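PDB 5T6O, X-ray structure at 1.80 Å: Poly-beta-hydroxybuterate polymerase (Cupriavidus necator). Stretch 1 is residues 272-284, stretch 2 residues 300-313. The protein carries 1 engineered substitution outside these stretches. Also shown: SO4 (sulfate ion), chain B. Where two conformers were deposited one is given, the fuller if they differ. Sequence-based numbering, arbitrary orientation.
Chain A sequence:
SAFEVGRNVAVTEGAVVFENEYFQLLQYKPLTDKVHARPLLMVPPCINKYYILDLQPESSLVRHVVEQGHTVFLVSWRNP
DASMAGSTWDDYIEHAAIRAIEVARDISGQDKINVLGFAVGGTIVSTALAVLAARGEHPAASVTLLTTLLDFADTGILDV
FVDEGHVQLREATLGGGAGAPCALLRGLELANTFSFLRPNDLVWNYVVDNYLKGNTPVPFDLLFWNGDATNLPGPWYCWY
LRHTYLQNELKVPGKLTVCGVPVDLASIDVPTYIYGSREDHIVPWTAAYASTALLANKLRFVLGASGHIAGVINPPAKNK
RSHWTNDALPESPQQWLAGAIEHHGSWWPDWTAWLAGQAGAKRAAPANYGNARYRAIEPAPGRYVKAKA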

# COMPACT_ATOMS: atom_id res chain seq x y z
N THR A 272 -10.46 -21.58 -20.46
CA THR A 272 -9.22 -20.84 -20.23
C THR A 272 -8.77 -21.02 -18.79
O THR A 272 -9.54 -20.78 -17.85
N TYR A 273 -7.50 -21.43 -18.62
CA TYR A 273 -6.86 -21.58 -17.32
C TYR A 273 -5.95 -20.38 -17.09
O TYR A 273 -5.06 -20.11 -17.90
N ILE A 274 -6.19 -19.66 -16.00
CA ILE A 274 -5.53 -18.38 -15.72
C ILE A 274 -4.74 -18.53 -14.44
O ILE A 274 -5.31 -18.86 -13.39
N TYR A 275 -3.43 -18.31 -14.52
CA TYR A 275 -2.52 -18.56 -13.41
C TYR A 275 -1.80 -17.27 -13.03
O TYR A 275 -1.35 -16.51 -13.90
N GLY A 276 -1.63 -17.04 -11.74
CA GLY A 276 -0.75 -15.98 -11.27
C GLY A 276 -0.06 -16.41 -9.99
O GLY A 276 -0.47 -17.37 -9.33
N SER A 277 1.01 -15.68 -9.64
CA SER A 277 1.78 -15.96 -8.43
C SER A 277 1.60 -14.84 -7.40
O SER A 277 1.62 -13.65 -7.74
N ARG A 278 1.44 -15.23 -6.14
CA ARG A 278 0.95 -14.27 -5.14
C ARG A 278 1.95 -13.13 -4.87
O ARG A 278 1.53 -11.98 -4.66
N GLU A 279 3.25 -13.43 -4.81
CA GLU A 279 4.24 -12.39 -4.53
C GLU A 279 4.87 -11.83 -5.80
O GLU A 279 5.95 -11.24 -5.74
N ASP A 280 4.23 -12.03 -6.94
CA ASP A 280 4.75 -11.56 -8.22
C ASP A 280 4.52 -10.06 -8.32
O ASP A 280 3.37 -9.61 -8.28
N HIS A 281 5.59 -9.28 -8.44
CA HIS A 281 5.47 -7.83 -8.59
C HIS A 281 5.81 -7.35 -9.99
O HIS A 281 5.85 -6.15 -10.24
N ILE A 282 6.06 -8.28 -10.90
CA ILE A 282 6.18 -7.97 -12.32
C ILE A 282 4.83 -8.09 -13.01
O ILE A 282 4.42 -7.21 -13.78
N VAL A 283 4.11 -9.17 -12.72
CA VAL A 283 2.70 -9.34 -13.08
C VAL A 283 1.94 -9.51 -11.77
O VAL A 283 1.82 -10.64 -11.28
N PRO A 284 1.43 -8.44 -11.16
CA PRO A 284 0.66 -8.59 -9.91
C PRO A 284 -0.42 -9.64 -10.07
O PRO A 284 -1.09 -9.72 -11.10
N ARG A 300 -10.93 -20.87 -15.16
CA ARG A 300 -10.39 -21.34 -13.90
C ARG A 300 -9.26 -20.40 -13.52
O ARG A 300 -8.41 -20.09 -14.36
N PHE A 301 -9.25 -19.93 -12.27
CA PHE A 301 -8.13 -19.11 -11.80
C PHE A 301 -7.43 -19.84 -10.66
O PHE A 301 -8.09 -20.33 -9.73
N VAL A 302 -6.10 -19.89 -10.72
CA VAL A 302 -5.30 -20.59 -9.72
C VAL A 302 -4.14 -19.68 -9.34
O VAL A 302 -3.49 -19.10 -10.21
N LEU A 303 -3.92 -19.54 -8.03
CA LEU A 303 -2.89 -18.67 -7.48
C LEU A 303 -1.79 -19.54 -6.88
O LEU A 303 -2.06 -20.34 -5.98
N GLY A 304 -0.57 -19.39 -7.37
CA GLY A 304 0.57 -20.07 -6.78
C GLY A 304 1.26 -19.18 -5.76
O GLY A 304 1.23 -17.97 -5.87
N ALA A 305 1.87 -19.80 -4.76
CA ALA A 305 2.65 -19.02 -3.81
C ALA A 305 3.96 -18.56 -4.46
O ALA A 305 4.42 -19.11 -5.47
N SER A 306 4.54 -17.49 -3.88
CA SER A 306 5.88 -16.96 -4.16
C SER A 306 5.93 -16.04 -5.38
O SER A 306 4.89 -15.53 -5.83
N GLY A 307 7.14 -15.78 -5.89
CA GLY A 307 7.39 -14.69 -6.81
C GLY A 307 7.15 -15.03 -8.27
O GLY A 307 6.58 -16.06 -8.63
N HIS A 308 7.62 -14.11 -9.14
CA HIS A 308 7.36 -14.19 -10.58
C HIS A 308 7.80 -15.52 -11.17
O HIS A 308 7.01 -16.22 -11.83
N ILE A 309 9.06 -15.89 -10.97
CA ILE A 309 9.54 -17.16 -11.52
C ILE A 309 9.41 -18.29 -10.52
O ILE A 309 8.99 -19.40 -10.88
N ALA A 310 9.76 -18.05 -9.26
CA ALA A 310 9.66 -19.12 -8.26
C ALA A 310 8.25 -19.70 -8.21
O ALA A 310 8.07 -20.91 -8.02
N GLY A 311 7.22 -18.87 -8.40
CA GLY A 311 5.86 -19.37 -8.31
C GLY A 311 5.46 -20.21 -9.51
O GLY A 311 4.79 -21.23 -9.37
N VAL A 312 5.85 -19.78 -10.72
CA VAL A 312 5.47 -20.53 -11.91
C VAL A 312 6.30 -21.79 -12.05
O VAL A 312 5.78 -22.87 -12.35
N ILE A 313 7.61 -21.68 -11.82
CA ILE A 313 8.51 -22.82 -12.00
C ILE A 313 8.61 -23.51 -10.64
O ILE A 313 9.56 -23.29 -9.87

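Stretch 2 enters as a strand running parallel to the strand of stretch 1; in each strand the side chains alternate between the two faces, as in any extended strand. Arg300 lies on the same face as Tyr273, its bridge partner. Its chi1, chi2 and chi3 are all t, and the extended aliphatic part passes beside the tyrosine ring, with Arg300 CD 3.8 Å from Tyr273 CE2. A long arginine suits this partly exposed place: its methylenes pack beside the ring while its guanidinium finds hydrogen bonds elsewhere in the structure.

Phe301 turns to the other face, beside Ile274. With chi1 t and chi2 at 87°, the end of its ring comes nearer stretch 1, bringing Phe301 CD1 to 3.6 Å from Ile274 CG2, the isoleucine being m at chi1 and t at chi2. Phe301 CZ lies 4.2 Å from Gly276 N, packing against the glycine backbone.

Val302 returns to the face of Tyr273 and Tyr275, both t at chi1. Its own t rotamer places Val302 CG2 3.7 Å from Tyr273 CZ, while Val302 CG1 lies 4.5 Å from Tyr275 CD1; the two methyls of this branched residue let it meet both rings, Tyr273 the more closely. Leu303, t at chi1 and p at chi2, shares the Phe301 face. Its bridge partner is Gly276, and its tip leans across to the start of the turn, with Leu303 CD1 3.6 Å from Arg278 N; a flexible apolar side chain can reach the turn's backbone from this buried position.

At Gly304 the lack of a side chain is essential. The Tyr275 hydroxyl lies over this residue, Tyr275 OH being 3.3 Å from Gly304 CA, and a CB would collide with it. The same hydroxyl donates a hydrogen bond to Ser277 OG at 2.6 Å, within stretch 1.

Ala305 and Ser306 point their side chains away, so Ser306 contributes through its backbone. Its carbonyl accepts a hydrogen bond from the turn, Glu279 N to Ser306 O at 2.9 Å, and a water donates to Glu279 OE2 (2.8 Å) while accepting from Ser306 N (3.0 Å). Arg278, also in the turn, carries its guanidinium out to a sulfate ion, binding it through Arg278 NE to SO4 O3 at 2.8 Å and Arg278 NH2 to SO4 O1 at 2.6 Å.

His308 has chi1 t and chi2 at 60°. Its ND1 donates to Asp280, His308 ND1 to Asp280 OD2 being 2.8 Å and nearly straight. Asp280 OD1 in turn accepts from Ile282 N and Val283 N, both at 2.9 Å, which steadies the carboxylate. Ile282 CB sits over one face of the imidazole, 4.1 Å from the centroid of the His308 ring. A second water accepts from Ser277 OG (2.8 Å) and donates to Asp280 OD2 (2.8 Å) and His308 O (2.7 Å).

Ile309 and Ala310 make no contact. Gly311 again needs to be bare, because a CB would clash with Ser277 OG. Val312, chi1 m, has CG1 3.3 Å from Tyr275 CE2; a small apolar side chain suits this buried spot against the tyrosine ring.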

# COMPACT_ATOMS: atom_id res chain seq x y z
CB THR A 272 -9.40 -19.35 -20.54
OG1 THR A 272 -9.82 -19.20 -21.90
CG2 THR A 272 -8.08 -18.60 -20.29
CB TYR A 273 -6.04 -22.87 -17.29
CG TYR A 273 -5.49 -23.32 -15.95
CD1 TYR A 273 -4.28 -22.81 -15.44
CD2 TYR A 273 -6.12 -24.34 -15.24
CE1 TYR A 273 -3.76 -23.27 -14.22
CE2 TYR A 273 -5.61 -24.80 -14.03
CZ TYR A 273 -4.43 -24.27 -13.53
OH TYR A 273 -3.94 -24.75 -12.33
CB ILE A 274 -6.55 -17.23 -15.59
CG1 ILE A 274 -7.45 -17.17 -16.83
CG2 ILE A 274 -5.79 -15.90 -15.43
CD1 ILE A 274 -8.75 -16.36 -16.63
CB TYR A 275 -1.48 -19.67 -13.73
CG TYR A 275 -0.44 -19.69 -12.65
CD1 TYR A 275 -0.66 -20.40 -11.47
CD2 TYR A 275 0.73 -18.93 -12.76
CE1 TYR A 275 0.26 -20.36 -10.45
CE2 TYR A 275 1.64 -18.89 -11.73
CZ TYR A 275 1.40 -19.59 -10.58
OH TYR A 275 2.30 -19.52 -9.56
CB SER A 277 3.27 -16.12 -8.76
OG SER A 277 3.50 -17.24 -9.61
CB ARG A 278 0.62 -14.98 -3.84
CG ARG A 278 0.01 -14.00 -2.86
CD ARG A 278 -0.68 -14.71 -1.73
NE ARG A 278 -1.28 -13.73 -0.85
CZ ARG A 278 -1.80 -14.05 0.33
NH1 ARG A 278 -1.77 -15.32 0.72
NH2 ARG A 278 -2.33 -13.11 1.10
CB GLU A 279 5.34 -12.92 -3.60
CG GLU A 279 4.85 -13.76 -2.42
CD GLU A 279 3.87 -13.07 -1.49
OE1 GLU A 279 3.85 -11.82 -1.39
OE2 GLU A 279 3.11 -13.80 -0.81
CB ASP A 280 4.03 -12.31 -9.35
CG ASP A 280 4.64 -12.08 -10.72
OD1 ASP A 280 5.40 -11.10 -10.91
OD2 ASP A 280 4.33 -12.88 -11.62
CB HIS A 281 6.34 -7.13 -7.55
CG HIS A 281 5.92 -7.45 -6.15
ND1 HIS A 281 4.66 -7.16 -5.67
CD2 HIS A 281 6.56 -8.11 -5.16
CE1 HIS A 281 4.55 -7.59 -4.43
NE2 HIS A 281 5.69 -8.17 -4.09
CB ILE A 282 7.24 -8.90 -12.94
CG1 ILE A 282 8.61 -8.57 -12.36
CG2 ILE A 282 7.26 -8.79 -14.45
CD1 ILE A 282 9.69 -9.51 -12.78
CB VAL A 283 2.52 -10.55 -14.02
CG1 VAL A 283 1.05 -10.76 -14.38
CG2 VAL A 283 3.36 -10.40 -15.29
CB PRO A 284 0.06 -7.20 -9.69
CG PRO A 284 1.07 -6.26 -10.35
CD PRO A 284 1.55 -7.02 -11.57
CB ARG A 300 -9.89 -22.78 -14.00
CG ARG A 300 -9.26 -23.32 -12.72
CD ARG A 300 -9.20 -24.85 -12.76
NE ARG A 300 -8.69 -25.44 -11.51
CZ ARG A 300 -9.41 -25.59 -10.41
NH1 ARG A 300 -10.68 -25.21 -10.37
NH2 ARG A 300 -8.86 -26.15 -9.33
CB PHE A 301 -8.57 -17.73 -11.32
CG PHE A 301 -7.41 -16.84 -10.97
CD1 PHE A 301 -6.79 -16.08 -11.96
CD2 PHE A 301 -6.90 -16.80 -9.68
CE1 PHE A 301 -5.70 -15.29 -11.65
CE2 PHE A 301 -5.81 -16.01 -9.36
CZ PHE A 301 -5.21 -15.25 -10.35
CB VAL A 302 -4.81 -21.96 -10.22
CG1 VAL A 302 -3.85 -22.58 -9.22
CG2 VAL A 302 -6.00 -22.88 -10.48
CB LEU A 303 -3.49 -17.77 -6.40
CG LEU A 303 -2.61 -16.71 -5.73
CD1 LEU A 303 -2.11 -15.74 -6.78
CD2 LEU A 303 -3.44 -15.98 -4.66
CB ALA A 305 2.95 -19.84 -2.55
CB SER A 306 6.90 -18.11 -4.31
OG SER A 306 8.22 -17.62 -4.12
CB HIS A 308 8.07 -13.01 -11.27
CG HIS A 308 7.85 -12.94 -12.75
ND1 HIS A 308 6.60 -12.81 -13.32
CD2 HIS A 308 8.73 -12.97 -13.78
CE1 HIS A 308 6.72 -12.76 -14.64
NE2 HIS A 308 8.00 -12.86 -14.94
CB ILE A 309 11.00 -17.03 -12.01
CG1 ILE A 309 11.11 -15.99 -13.14
CG2 ILE A 309 11.53 -18.40 -12.47
CD1 ILE A 309 10.25 -16.32 -14.35
CB ALA A 310 10.06 -18.59 -6.87
CB VAL A 312 5.58 -19.64 -13.17
CG1 VAL A 312 4.62 -18.51 -13.08
CG2 VAL A 312 6.98 -19.10 -13.37
CB ILE A 313 9.88 -22.39 -12.55
CG1 ILE A 313 9.72 -21.62 -13.86
CG2 ILE A 313 10.81 -23.62 -12.72
CD1 ILE A 313 8.82 -22.29 -14.91
S SO4 B . -2.18 -10.09 -0.95
O1 SO4 B . -3.03 -10.81 -0.00
O2 SO4 B . -1.64 -8.91 -0.28
O3 SO4 B . -1.07 -10.95 -1.38
O4 SO4 B . -2.98 -9.69 -2.11
O HOH W 1 4.40 -15.71 -11.74
O HOH W 2 3.08 -16.54 -1.41